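Long-range contacts in putative mandelate racemase/muconate lactonizing enzyme (Bordetella bronchiseptica, PDB 3DDM), which belongs to the enolase superfamily, joining an N-terminal alpha/beta domain to a C-terminal domain of the TIM-barrel type, with its own function not established: residues 214-219 and 244-249; 274-279 and 301-306; 15-20 and 72-77. The protein carries 1 engineered substitution. All coordinates share one frame; numbering follows the deposited sequence.

Contact 1: 214-219 and 244-249; sequences RARQMA and AELAQA
Two neighbouring helices of the outer ring of a TIM-type barrel meet here, with Ala215 and Arg216 of one set against Glu245, Leu246 and Ala249 of the other. Their short axes approach to 9.5 Å and run nearly parallel, 15° apart, and the backbones come nearest at Arg216 and Leu246. It is the end of Leu246, rather than its CB, that comes nearer to helix 212-222. Its CG stands anti to the backbone N (chi1 -177°), and the two methyls beyond fork over Ala215, whose CB lies 3.5 Å from Leu246 CD1. A methyl is all that Ala215 brings, which suits a helix face pressed against a branched leucine. Leu246 CD1 also reaches the root of the Arg216 side chain, 4.0 Å from Arg216 CG, as the two side chains run past one another, antiparallel.

In the alternating strand-helix order of the barrel, helix 212-222 follows strand 202-205 and helix 240-249 follows strand 229-231. The end of Leu246 lies on the side toward the barrel wall, where it touches Pro233, Leu234 and, on strand 254-256, Leu254; the charged pair lies farther out. The Arg216 and Glu245 side chains cross at about a right angle. Arg216 NH1 and Glu245 OE2 are 3.0 Å apart, a salt bridge whose hydrogen bond is weak and bent. The guanidinium and carboxylate planes are 59° apart, and no second, side-by-side bond joins them. Ala249 CB rests over one guanidinium face, 3.3 Å from Arg216 NH1 and nearer the rim than the centre.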
ATOM      1  N   ARG A 214     -25.121   9.422   8.764  1.00 43.42           N
ATOM      2  CA  ARG A 214     -25.343   8.354   9.736  1.00 44.45           C
ATOM      3  C   ARG A 214     -24.582   8.641  11.031  1.00 45.01           C
ATOM      4  O   ARG A 214     -25.087   8.397  12.126  1.00 45.37           O
ATOM      5  CB  ARG A 214     -24.892   7.018   9.150  1.00 45.37           C
ATOM      6  CG  ARG A 214     -25.334   5.777   9.911  1.00 44.71           C
ATOM      7  CD  ARG A 214     -24.944   4.550   9.090  1.00 47.06           C
ATOM      8  NE  ARG A 214     -25.087   3.281   9.799  1.00 48.14           N
ATOM      9  CZ  ARG A 214     -24.798   2.098   9.259  1.00 49.37           C
ATOM     10  NH1 ARG A 214     -24.353   2.029   8.007  1.00 48.40           N
ATOM     11  NH2 ARG A 214     -24.951   0.983   9.965  1.00 50.09           N
ATOM     12  N   ALA A 215     -23.367   9.162  10.901  1.00 44.54           N
ATOM     13  CA  ALA A 215     -22.551   9.481  12.061  1.00 45.15           C
ATOM     14  C   ALA A 215     -23.241  10.551  12.893  1.00 47.00           C
ATOM     15  O   ALA A 215     -23.290  10.457  14.116  1.00 47.59           O
ATOM     16  CB  ALA A 215     -21.187   9.965  11.620  1.00 44.40           C
ATOM     17  N   ARG A 216     -23.764  11.576  12.224  1.00 49.93           N
ATOM     18  CA  ARG A 216     -24.466  12.659  12.911  1.00 52.53           C
ATOM     19  C   ARG A 216     -25.614  12.041  13.696  1.00 52.98           C
ATOM     20  O   ARG A 216     -25.769  12.282  14.895  1.00 52.39           O
ATOM     21  CB  ARG A 216     -25.040  13.669  11.910  1.00 54.10           C
ATOM     22  CG  ARG A 216     -24.039  14.620  11.277  1.00 57.69           C
ATOM     23  CD  ARG A 216     -24.756  15.604  10.334  1.00 62.21           C
ATOM     24  NE  ARG A 216     -25.782  16.388  11.028  1.00 65.19           N
ATOM     25  CZ  ARG A 216     -25.596  17.600  11.546  1.00 65.25           C
ATOM     26  NH1 ARG A 216     -24.415  18.200  11.453  1.00 67.84           N
ATOM     27  NH2 ARG A 216     -26.587  18.209  12.179  1.00 64.23           N
ATOM     28  N   GLN A 217     -26.408  11.237  12.999  1.00 53.15           N
ATOM     29  CA  GLN A 217     -27.551  10.559  13.594  1.00 53.53           C
ATOM     30  C   GLN A 217     -27.146   9.700  14.791  1.00 52.96           C
ATOM     31  O   GLN A 217     -27.712   9.836  15.874  1.00 53.19           O
ATOM     32  CB  GLN A 217     -28.225   9.680  12.546  1.00 55.14           C
ATOM     33  CG  GLN A 217     -29.396   8.897  13.063  1.00 60.92           C
ATOM     34  CD  GLN A 217     -29.731   7.726  12.159  1.00 65.83           C
ATOM     35  OE1 GLN A 217     -30.095   7.906  10.992  1.00 66.26           O
ATOM     36  NE2 GLN A 217     -29.595   6.513  12.695  1.00 68.10           N
ATOM     37  N   MET A 218     -26.165   8.817  14.599  1.00 51.64           N
ATOM     38  CA  MET A 218     -25.718   7.945  15.682  1.00 48.57           C
ATOM     39  C   MET A 218     -25.033   8.696  16.822  1.00 48.55           C
ATOM     40  O   MET A 218     -25.288   8.412  17.991  1.00 47.68           O
ATOM     41  CB  MET A 218     -24.780   6.862  15.148  1.00 45.36           C
ATOM     42  CG  MET A 218     -25.468   5.761  14.367  1.00 42.25           C
ATOM     43  SD  MET A 218     -26.715   4.847  15.300  1.00 40.53           S
ATOM     44  CE  MET A 218     -25.684   4.018  16.526  1.00 39.81           C
ATOM     45  N   ALA A 219     -24.168   9.651  16.495  1.00 48.20           N
ATOM     46  CA  ALA A 219     -23.478  10.406  17.535  1.00 48.98           C
ATOM     47  C   ALA A 219     -24.497  11.045  18.470  1.00 50.73           C
ATOM     48  O   ALA A 219     -24.223  11.277  19.644  1.00 51.25           O
ATOM     49  CB  ALA A 219     -22.598  11.467  16.915  1.00 48.30           C
ATOM     50  N   ALA A 244     -15.255  18.326  10.349  1.00 45.61           N
ATOM     51  CA  ALA A 244     -15.564  19.571  11.024  1.00 46.53           C
ATOM     52  C   ALA A 244     -17.056  19.615  11.345  1.00 46.78           C
ATOM     53  O   ALA A 244     -17.452  20.013  12.438  1.00 48.25           O
ATOM     54  CB  ALA A 244     -15.172  20.749  10.146  1.00 44.49           C
ATOM     55  N   GLU A 245     -17.883  19.193  10.399  1.00 47.24           N
ATOM     56  CA  GLU A 245     -19.317  19.202  10.615  1.00 47.79           C
ATOM     57  C   GLU A 245     -19.729  18.202  11.683  1.00 47.98           C
ATOM     58  O   GLU A 245     -20.477  18.536  12.602  1.00 48.62           O
ATOM     59  CB  GLU A 245     -20.065  18.877   9.329  1.00 49.50           C
ATOM     60  CG  GLU A 245     -21.556  19.110   9.458  1.00 54.50           C
ATOM     61  CD  GLU A 245     -22.356  18.500   8.328  1.00 58.91           C
ATOM     62  OE1 GLU A 245     -22.017  18.736   7.140  1.00 60.53           O
ATOM     63  OE2 GLU A 245     -23.337  17.783   8.637  1.00 62.05           O
ATOM     64  N   LEU A 246     -19.247  16.972  11.561  1.00 47.72           N
ATOM     65  CA  LEU A 246     -19.590  15.939  12.531  1.00 48.34           C
ATOM     66  C   LEU A 246     -19.153  16.339  13.937  1.00 48.54           C
ATOM     67  O   LEU A 246     -19.898  16.167  14.904  1.00 48.31           O
ATOM     68  CB  LEU A 246     -18.931  14.606  12.153  1.00 47.31           C
ATOM     69  CG  LEU A 246     -19.272  13.420  13.064  1.00 45.60           C
ATOM     70  CD1 LEU A 246     -20.771  13.175  13.042  1.00 43.41           C
ATOM     71  CD2 LEU A 246     -18.521  12.185  12.607  1.00 44.30           C
ATOM     72  N   ALA A 247     -17.944  16.882  14.040  1.00 48.15           N
ATOM     73  CA  ALA A 247     -17.402  17.289  15.325  1.00 47.89           C
ATOM     74  C   ALA A 247     -18.337  18.247  16.051  1.00 49.12           C
ATOM     75  O   ALA A 247     -18.536  18.126  17.253  1.00 50.13           O
ATOM     76  CB  ALA A 247     -16.033  17.921  15.132  1.00 46.21           C
ATOM     77  N   GLN A 248     -18.924  19.187  15.315  1.00 51.22           N
ATOM     78  CA  GLN A 248     -19.834  20.163  15.906  1.00 52.25           C
ATOM     79  C   GLN A 248     -21.166  19.541  16.312  1.00 51.30           C
ATOM     80  O   GLN A 248     -21.746  19.901  17.337  1.00 52.37           O
ATOM     81  CB  GLN A 248     -20.126  21.298  14.924  1.00 56.11           C
ATOM     82  CG  GLN A 248     -18.916  21.968  14.316  1.00 60.93           C
ATOM     83  CD  GLN A 248     -19.316  23.115  13.402  1.00 64.38           C
ATOM     84  OE1 GLN A 248     -20.325  23.032  12.686  1.00 63.88           O
ATOM     85  NE2 GLN A 248     -18.524  24.190  13.411  1.00 65.24           N
ATOM     86  N   ALA A 249     -21.654  18.615  15.500  1.00 49.68           N
ATOM     87  CA  ALA A 249     -22.924  17.964  15.775  1.00 49.64           C
ATOM     88  C   ALA A 249     -22.838  16.889  16.852  1.00 49.97           C
ATOM     89  O   ALA A 249     -23.847  16.544  17.465  1.00 51.83           O
ATOM     90  CB  ALA A 249     -23.482  17.356  14.490  1.00 49.99           C
TER

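Contact 2: 274-279 and 301-306; sequences SLRVMQ and AGLRYC
Leu303 sets its two methyls against different partners: CD1 packs on the Met278 methyl, 3.5 Å from Met278 CE, while CD2 lies against the guanidinium end of Arg276, nearest to Arg276 NH1, with Arg276 CG also close. The thioether chain of Met278, bent at chi2 and chi3, crosses Leu303 obliquely. Arg276 comes to Leu303 at about a right angle; the Gly302 carbonyl lies at the edge of its guanidinium, not bonded to it.

The backbones pair in parallel at Val277 with Arg304 and Met278 with Tyr305. Arg304 bonds to the residues flanking Val277: Arg304 N donates to Arg276 O at 3.0 Å, and Met278 N donates to Arg304 O at 2.9 Å. Farther on, Cys306 N reaches Met278 O in a weak bond of 3.4 Å. Strand 275-278, helix 287-300 and strand 304-309 form a beta-alpha-beta unit of the barrel. Gly302, with positive phi, is the C-prime residue of the Schellman motif that ends the helix and turns the chain into Leu303.

Val277 and Arg304 share one face and lie side by side pointing the same way, with Val277 CG2 and Arg304 CD 4.1 Å apart. Both touch Trp229 of strand 229-231, consistent with a face turned to the barrel interior. Val277 CG1 also meets Cys306 CB at 3.9 Å. The arginine's charged end goes on to Pro332 O, beyond the aliphatic stem that the valine meets. Met278 and Tyr305 take the other face, against helix 287-300, where apolar bulk suits the strand-helix layer. Gln279 CG is 3.2 Å from Cys306 O, while Gln279 NE2 hydrogen-bonds to Glu231 OE1.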
ATOM      1  N   SER A 274     -10.772  18.710  14.888  1.00 48.14           N
ATOM      2  CA  SER A 274     -12.062  18.044  14.746  1.00 48.53           C
ATOM      3  C   SER A 274     -11.938  16.813  15.634  1.00 48.46           C
ATOM      4  O   SER A 274     -12.888  16.417  16.325  1.00 48.83           O
ATOM      5  CB  SER A 274     -12.308  17.634  13.294  1.00 48.56           C
ATOM      6  OG  SER A 274     -12.485  18.778  12.477  1.00 47.93           O
ATOM      7  N   LEU A 275     -10.752  16.212  15.606  1.00 47.11           N
ATOM      8  CA  LEU A 275     -10.452  15.065  16.455  1.00 47.70           C
ATOM      9  C   LEU A 275      -9.919  15.668  17.757  1.00 47.85           C
ATOM     10  O   LEU A 275      -8.997  16.488  17.730  1.00 49.77           O
ATOM     11  CB  LEU A 275      -9.362  14.188  15.830  1.00 45.42           C
ATOM     12  CG  LEU A 275      -9.675  13.541  14.483  1.00 46.13           C
ATOM     13  CD1 LEU A 275      -8.455  12.770  13.997  1.00 45.79           C
ATOM     14  CD2 LEU A 275     -10.879  12.623  14.618  1.00 43.06           C
ATOM     15  N   ARG A 276     -10.495  15.296  18.893  1.00 47.98           N
ATOM     16  CA  ARG A 276      -9.999  15.824  20.164  1.00 48.75           C
ATOM     17  C   ARG A 276      -9.173  14.779  20.906  1.00 48.16           C
ATOM     18  O   ARG A 276      -8.521  15.072  21.907  1.00 48.94           O
ATOM     19  CB  ARG A 276     -11.154  16.324  21.029  1.00 48.85           C
ATOM     20  CG  ARG A 276     -11.709  17.638  20.533  1.00 49.59           C
ATOM     21  CD  ARG A 276     -12.713  18.223  21.489  1.00 52.95           C
ATOM     22  NE  ARG A 276     -12.475  19.651  21.659  1.00 57.09           N
ATOM     23  CZ  ARG A 276     -11.470  20.161  22.363  1.00 58.69           C
ATOM     24  NH1 ARG A 276     -10.610  19.355  22.975  1.00 60.87           N
ATOM     25  NH2 ARG A 276     -11.312  21.477  22.439  1.00 59.87           N
ATOM     26  N   VAL A 277      -9.205  13.558  20.388  1.00 47.23           N
ATOM     27  CA  VAL A 277      -8.446  12.452  20.941  1.00 45.74           C
ATOM     28  C   VAL A 277      -7.644  11.884  19.771  1.00 46.11           C
ATOM     29  O   VAL A 277      -8.200  11.236  18.880  1.00 44.51           O
ATOM     30  CB  VAL A 277      -9.390  11.369  21.520  1.00 44.88           C
ATOM     31  CG1 VAL A 277      -8.580  10.221  22.112  1.00 41.43           C
ATOM     32  CG2 VAL A 277     -10.292  11.989  22.574  1.00 41.82           C
ATOM     33  N   MET A 278      -6.346  12.169  19.750  1.00 46.35           N
ATOM     34  CA  MET A 278      -5.496  11.670  18.682  1.00 47.08           C
ATOM     35  C   MET A 278      -4.848  10.380  19.149  1.00 46.82           C
ATOM     36  O   MET A 278      -4.325  10.307  20.253  1.00 46.39           O
ATOM     37  CB  MET A 278      -4.457  12.718  18.279  1.00 49.13           C
ATOM     38  CG  MET A 278      -4.790  13.387  16.932  1.00 53.03           C
ATOM     39  SD  MET A 278      -4.942  15.196  16.997  1.00 56.64           S
ATOM     40  CE  MET A 278      -6.275  15.345  18.207  1.00 53.94           C
ATOM     41  N   GLN A 279      -4.899   9.367  18.286  1.00 47.07           N
ATOM     42  CA  GLN A 279      -4.408   8.031  18.594  1.00 44.95           C
ATOM     43  C   GLN A 279      -3.378   7.454  17.622  1.00 44.50           C
ATOM     44  O   GLN A 279      -3.651   6.479  16.921  1.00 43.68           O
ATOM     45  CB  GLN A 279      -5.607   7.080  18.662  1.00 44.22           C
ATOM     46  CG  GLN A 279      -6.787   7.623  19.458  1.00 46.04           C
ATOM     47  CD  GLN A 279      -8.083   6.872  19.166  1.00 50.57           C
ATOM     48  OE1 GLN A 279      -8.576   6.882  18.035  1.00 51.47           O
ATOM     49  NE2 GLN A 279      -8.638   6.215  20.185  1.00 52.76           N
ATOM     50  N   ALA A 301      -1.381  20.955  22.810  1.00 43.81           N
ATOM     51  CA  ALA A 301      -2.461  21.669  22.141  1.00 42.33           C
ATOM     52  C   ALA A 301      -3.786  21.552  22.882  1.00 42.51           C
ATOM     53  O   ALA A 301      -4.830  21.944  22.357  1.00 43.33           O
ATOM     54  CB  ALA A 301      -2.614  21.160  20.722  1.00 41.91           C
ATOM     55  N   GLY A 302      -3.753  20.999  24.092  1.00 41.51           N
ATOM     56  CA  GLY A 302      -4.976  20.860  24.859  1.00 40.90           C
ATOM     57  C   GLY A 302      -5.876  19.713  24.441  1.00 42.87           C
ATOM     58  O   GLY A 302      -7.067  19.715  24.740  1.00 44.29           O
ATOM     59  N   LEU A 303      -5.317  18.723  23.755  1.00 44.37           N
ATOM     60  CA  LEU A 303      -6.096  17.571  23.319  1.00 45.33           C
ATOM     61  C   LEU A 303      -5.592  16.294  24.002  1.00 46.18           C
ATOM     62  O   LEU A 303      -4.500  16.286  24.575  1.00 47.90           O
ATOM     63  CB  LEU A 303      -5.992  17.445  21.805  1.00 46.80           C
ATOM     64  CG  LEU A 303      -6.396  18.719  21.055  1.00 48.16           C
ATOM     65  CD1 LEU A 303      -6.103  18.556  19.574  1.00 46.99           C
ATOM     66  CD2 LEU A 303      -7.879  19.008  21.291  1.00 47.40           C
ATOM     67  N   ARG A 304      -6.386  15.225  23.955  1.00 45.41           N
ATOM     68  CA  ARG A 304      -5.998  13.954  24.579  1.00 44.66           C
ATOM     69  C   ARG A 304      -5.210  13.045  23.647  1.00 44.46           C
ATOM     70  O   ARG A 304      -5.514  12.944  22.456  1.00 45.33           O
ATOM     71  CB  ARG A 304      -7.218  13.143  25.026  1.00 45.38           C
ATOM     72  CG  ARG A 304      -8.130  13.788  26.025  1.00 47.97           C
ATOM     73  CD  ARG A 304      -9.216  12.810  26.440  1.00 49.17           C
ATOM     74  NE  ARG A 304      -8.672  11.671  27.174  1.00 52.38           N
ATOM     75  CZ  ARG A 304      -9.415  10.704  27.708  1.00 54.44           C
ATOM     76  NH1 ARG A 304     -10.738  10.735  27.584  1.00 54.20           N
ATOM     77  NH2 ARG A 304      -8.839   9.714  28.385  1.00 52.44           N
ATOM     78  N   TYR A 305      -4.211  12.374  24.206  1.00 42.84           N
ATOM     79  CA  TYR A 305      -3.413  11.413  23.466  1.00 42.08           C
ATOM     80  C   TYR A 305      -3.690  10.055  24.109  1.00 43.86           C
ATOM     81  O   TYR A 305      -3.193   9.755  25.195  1.00 45.44           O
ATOM     82  CB  TYR A 305      -1.928  11.739  23.565  1.00 40.09           C
ATOM     83  CG  TYR A 305      -1.045  10.559  23.236  1.00 39.83           C
ATOM     84  CD1 TYR A 305      -1.182   9.878  22.023  1.00 39.45           C
ATOM     85  CD2 TYR A 305      -0.074  10.117  24.136  1.00 38.47           C
ATOM     86  CE1 TYR A 305      -0.367   8.783  21.709  1.00 39.10           C
ATOM     87  CE2 TYR A 305       0.749   9.021  23.834  1.00 39.70           C
ATOM     88  CZ  TYR A 305       0.598   8.361  22.616  1.00 40.37           C
ATOM     89  OH  TYR A 305       1.426   7.301  22.292  1.00 40.34           O
ATOM     90  N   CYS A 306      -4.503   9.239  23.447  1.00 45.15           N
ATOM     91  CA  CYS A 306      -4.846   7.921  23.966  1.00 45.05           C
ATOM     92  C   CYS A 306      -4.516   6.829  22.970  1.00 44.45           C
ATOM     93  O   CYS A 306      -5.328   6.500  22.106  1.00 46.19           O
ATOM     94  CB  CYS A 306      -6.333   7.856  24.308  1.00 43.36           C
ATOM     95  SG  CYS A 306      -6.810   8.971  25.634  1.00 50.48           S
TER

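Contact 3: 15-20 and 72-77; sequences VRAHVF and LVETVL
Polar contact between the strand and the helix rests on Glu74 and the backbone of Ala17. Ala17 N donates to Glu74 OE2 over 3.2 Å in a nearly straight bond (172°), though the N-H approaches from well above the carboxylate plane. A glutamate suits this place because its length carries the carboxylate from the helix to the strand: CG lies anti to the carbonyl carbon (chi1 -61°), and the chain beyond is extended. Strand 14-23 is an outermost strand of the three-stranded antiparallel sheet of the N-terminal domain. Its Arg16 and His18 pair through the backbone with Glu44 and Leu42 of strand 37-46, whereas the N-H of Ala17 is taken by a side chain.

Electrostatics are looser. Arg16 NE is 4.6 Å from Glu74 OE2, too far for a salt bridge, but the positive charge would probably favour the carboxylate where it lies.

Apolar packing lies alongside, where strand 15-20 and helix 72-77 run nearly antiparallel, their axes 154° apart. Val15 and Val73 cross at about a right angle and touch methyl to methyl, Val15 CG1 to Val73 CG1 at 3.9 Å. Ala17 points its CB toward the helix, 4.0 Å from the aliphatic Glu74 CG and 4.3 Å from Val73 CG1; so small a side chain lets the glutamate stem pass close to the strand. Val73 also touches Val43 of strand 37-46 and Ala116 of helix 110-131, and Val15 touches Leu120 of that helix. Within the helix, Leu77 N joins Val76 N on Leu72 O, and this i+5 bond makes a pi-type turn. Leu72 and Thr75 pack on Pro62 and Cys64 of the second subunit.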
ATOM      1  N   VAL A  15      19.803  -7.397  10.970  1.00 52.63           N
ATOM      2  CA  VAL A  15      18.393  -7.074  11.189  1.00 51.78           C
ATOM      3  C   VAL A  15      17.519  -8.247  10.763  1.00 52.65           C
ATOM      4  O   VAL A  15      17.441  -8.571   9.579  1.00 53.26           O
ATOM      5  CB  VAL A  15      17.982  -5.829  10.378  1.00 50.84           C
ATOM      6  CG1 VAL A  15      16.523  -5.512  10.622  1.00 50.33           C
ATOM      7  CG2 VAL A  15      18.859  -4.649  10.750  1.00 48.57           C
ATOM      8  N   ARG A  16      16.856  -8.883  11.721  1.00 54.01           N
ATOM      9  CA  ARG A  16      16.008 -10.027  11.393  1.00 54.98           C
ATOM     10  C   ARG A  16      14.556  -9.829  11.787  1.00 52.97           C
ATOM     11  O   ARG A  16      14.247  -9.131  12.757  1.00 53.83           O
ATOM     12  CB  ARG A  16      16.547 -11.298  12.060  1.00 58.86           C
ATOM     13  CG  ARG A  16      18.020 -11.539  11.792  1.00 66.84           C
ATOM     14  CD  ARG A  16      18.478 -12.932  12.220  1.00 73.80           C
ATOM     15  NE  ARG A  16      17.902 -13.986  11.382  1.00 79.68           N
ATOM     16  CZ  ARG A  16      18.348 -15.242  11.339  1.00 81.98           C
ATOM     17  NH1 ARG A  16      19.386 -15.614  12.088  1.00 80.81           N
ATOM     18  NH2 ARG A  16      17.754 -16.126  10.541  1.00 81.97           N
ATOM     19  N   ALA A  17      13.665 -10.448  11.021  1.00 50.86           N
ATOM     20  CA  ALA A  17      12.236 -10.364  11.280  1.00 49.12           C
ATOM     21  C   ALA A  17      11.700 -11.768  11.509  1.00 47.19           C
ATOM     22  O   ALA A  17      12.047 -12.691  10.780  1.00 46.31           O
ATOM     23  CB  ALA A  17      11.531  -9.725  10.102  1.00 50.39           C
ATOM     24  N   HIS A  18      10.865 -11.931  12.530  1.00 45.04           N
ATOM     25  CA  HIS A  18      10.289 -13.235  12.825  1.00 43.51           C
ATOM     26  C   HIS A  18       8.784 -13.130  12.787  1.00 43.80           C
ATOM     27  O   HIS A  18       8.202 -12.222  13.385  1.00 45.34           O
ATOM     28  CB  HIS A  18      10.728 -13.720  14.203  1.00 44.36           C
ATOM     29  CG  HIS A  18      12.196 -13.589  14.441  1.00 44.54           C
ATOM     30  ND1 HIS A  18      12.749 -12.497  15.074  1.00 43.93           N
ATOM     31  CD2 HIS A  18      13.231 -14.374  14.067  1.00 44.28           C
ATOM     32  CE1 HIS A  18      14.063 -12.614  15.081  1.00 43.60           C
ATOM     33  NE2 HIS A  18      14.383 -13.742  14.474  1.00 45.39           N
ATOM     34  N   VAL A  19       8.154 -14.060  12.082  1.00 42.18           N
ATOM     35  CA  VAL A  19       6.705 -14.063  11.972  1.00 42.02           C
ATOM     36  C   VAL A  19       6.100 -15.162  12.837  1.00 41.80           C
ATOM     37  O   VAL A  19       6.664 -16.243  12.967  1.00 42.05           O
ATOM     38  CB  VAL A  19       6.255 -14.283  10.519  1.00 41.02           C
ATOM     39  CG1 VAL A  19       4.742 -14.187  10.431  1.00 41.89           C
ATOM     40  CG2 VAL A  19       6.923 -13.264   9.606  1.00 40.18           C
ATOM     41  N   PHE A  20       4.952 -14.864  13.435  1.00 42.11           N
ATOM     42  CA  PHE A  20       4.245 -15.808  14.285  1.00 40.41           C
ATOM     43  C   PHE A  20       2.771 -15.739  13.970  1.00 41.09           C
ATOM     44  O   PHE A  20       2.243 -14.665  13.679  1.00 41.62           O
ATOM     45  CB  PHE A  20       4.451 -15.478  15.759  1.00 39.41           C
ATOM     46  CG  PHE A  20       5.862 -15.623  16.208  1.00 40.10           C
ATOM     47  CD1 PHE A  20       6.725 -14.535  16.191  1.00 41.09           C
ATOM     48  CD2 PHE A  20       6.349 -16.861  16.600  1.00 40.03           C
ATOM     49  CE1 PHE A  20       8.059 -14.677  16.560  1.00 40.57           C
ATOM     50  CE2 PHE A  20       7.680 -17.015  16.969  1.00 41.11           C
ATOM     51  CZ  PHE A  20       8.539 -15.919  16.949  1.00 40.63           C
ATOM     52  N   LEU A  72       9.817  -7.257   3.724  1.00 44.15           N
ATOM     53  CA  LEU A  72      10.207  -5.869   3.490  1.00 44.68           C
ATOM     54  C   LEU A  72      11.340  -5.457   4.416  1.00 45.31           C
ATOM     55  O   LEU A  72      12.298  -4.803   3.985  1.00 44.22           O
ATOM     56  CB  LEU A  72       9.023  -4.919   3.702  1.00 44.35           C
ATOM     57  CG  LEU A  72       8.018  -4.813   2.551  1.00 44.86           C
ATOM     58  CD1 LEU A  72       6.949  -3.797   2.908  1.00 43.62           C
ATOM     59  CD2 LEU A  72       8.734  -4.406   1.274  1.00 42.78           C
ATOM     60  N   VAL A  73      11.225  -5.843   5.686  1.00 45.13           N
ATOM     61  CA  VAL A  73      12.238  -5.508   6.681  1.00 45.27           C
ATOM     62  C   VAL A  73      13.596  -6.120   6.348  1.00 45.66           C
ATOM     63  O   VAL A  73      14.623  -5.444   6.426  1.00 44.84           O
ATOM     64  CB  VAL A  73      11.805  -5.968   8.094  1.00 44.59           C
ATOM     65  CG1 VAL A  73      12.973  -5.860   9.076  1.00 42.07           C
ATOM     66  CG2 VAL A  73      10.652  -5.117   8.568  1.00 43.61           C
ATOM     67  N   GLU A  74      13.600  -7.391   5.961  1.00 45.72           N
ATOM     68  CA  GLU A  74      14.850  -8.070   5.638  1.00 47.59           C
ATOM     69  C   GLU A  74      15.412  -7.789   4.237  1.00 48.06           C
ATOM     70  O   GLU A  74      16.624  -7.712   4.067  1.00 49.15           O
ATOM     71  CB  GLU A  74      14.696  -9.585   5.853  1.00 47.77           C
ATOM     72  CG  GLU A  74      14.357  -9.966   7.300  1.00 52.06           C
ATOM     73  CD  GLU A  74      14.294 -11.480   7.548  1.00 54.81           C
ATOM     74  OE1 GLU A  74      13.629 -12.195   6.759  1.00 57.34           O
ATOM     75  OE2 GLU A  74      14.896 -11.953   8.542  1.00 52.43           O
ATOM     76  N   THR A  75      14.555  -7.611   3.236  1.00 48.29           N
ATOM     77  CA  THR A  75      15.049  -7.365   1.879  1.00 48.36           C
ATOM     78  C   THR A  75      15.177  -5.904   1.446  1.00 47.29           C
ATOM     79  O   THR A  75      15.917  -5.606   0.514  1.00 47.45           O
ATOM     80  CB  THR A  75      14.180  -8.082   0.813  1.00 49.43           C
ATOM     81  OG1 THR A  75      12.899  -7.450   0.732  1.00 51.99           O
ATOM     82  CG2 THR A  75      13.981  -9.547   1.175  1.00 50.80           C
ATOM     83  N   VAL A  76      14.478  -4.990   2.108  1.00 46.23           N
ATOM     84  CA  VAL A  76      14.542  -3.588   1.711  1.00 44.34           C
ATOM     85  C   VAL A  76      15.094  -2.624   2.755  1.00 46.42           C
ATOM     86  O   VAL A  76      15.972  -1.813   2.457  1.00 47.23           O
ATOM     87  CB  VAL A  76      13.151  -3.099   1.269  1.00 42.97           C
ATOM     88  CG1 VAL A  76      13.121  -1.580   1.156  1.00 38.73           C
ATOM     89  CG2 VAL A  76      12.792  -3.747  -0.053  1.00 39.80           C
ATOM     90  N   LEU A  77      14.582  -2.701   3.976  1.00 46.59           N
ATOM     91  CA  LEU A  77      15.032  -1.804   5.029  1.00 46.29           C
ATOM     92  C   LEU A  77      16.343  -2.227   5.680  1.00 46.29           C
ATOM     93  O   LEU A  77      17.145  -1.379   6.048  1.00 47.25           O
ATOM     94  CB  LEU A  77      13.952  -1.689   6.100  1.00 46.78           C
ATOM     95  CG  LEU A  77      12.567  -1.276   5.612  1.00 47.50           C
ATOM     96  CD1 LEU A  77      11.567  -1.555   6.710  1.00 49.25           C
ATOM     97  CD2 LEU A  77      12.555   0.186   5.216  1.00 46.53           C
TER

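Contacts 1 and 2 belong to the same barrel, their centres about 17 Å apart, and they meet directly: Ser274 packs on Ala244 and Ala247. Contact 2 is the buried one, joining adjacent strands of the barrel wall through backbone hydrogen bonds. Contact 1 lies in the outer helical ring and depends on side chains, apolar within and ionic toward the outside. Contact 3 is in the other domain, across the chain's centre and about 42 Å from contact 1 between centres; like contact 1 it is partly buried. There a helix packs on a sheet face at its outermost strand, and a carboxylate accepts from a strand N-H instead of meeting an arginine as in contact 1.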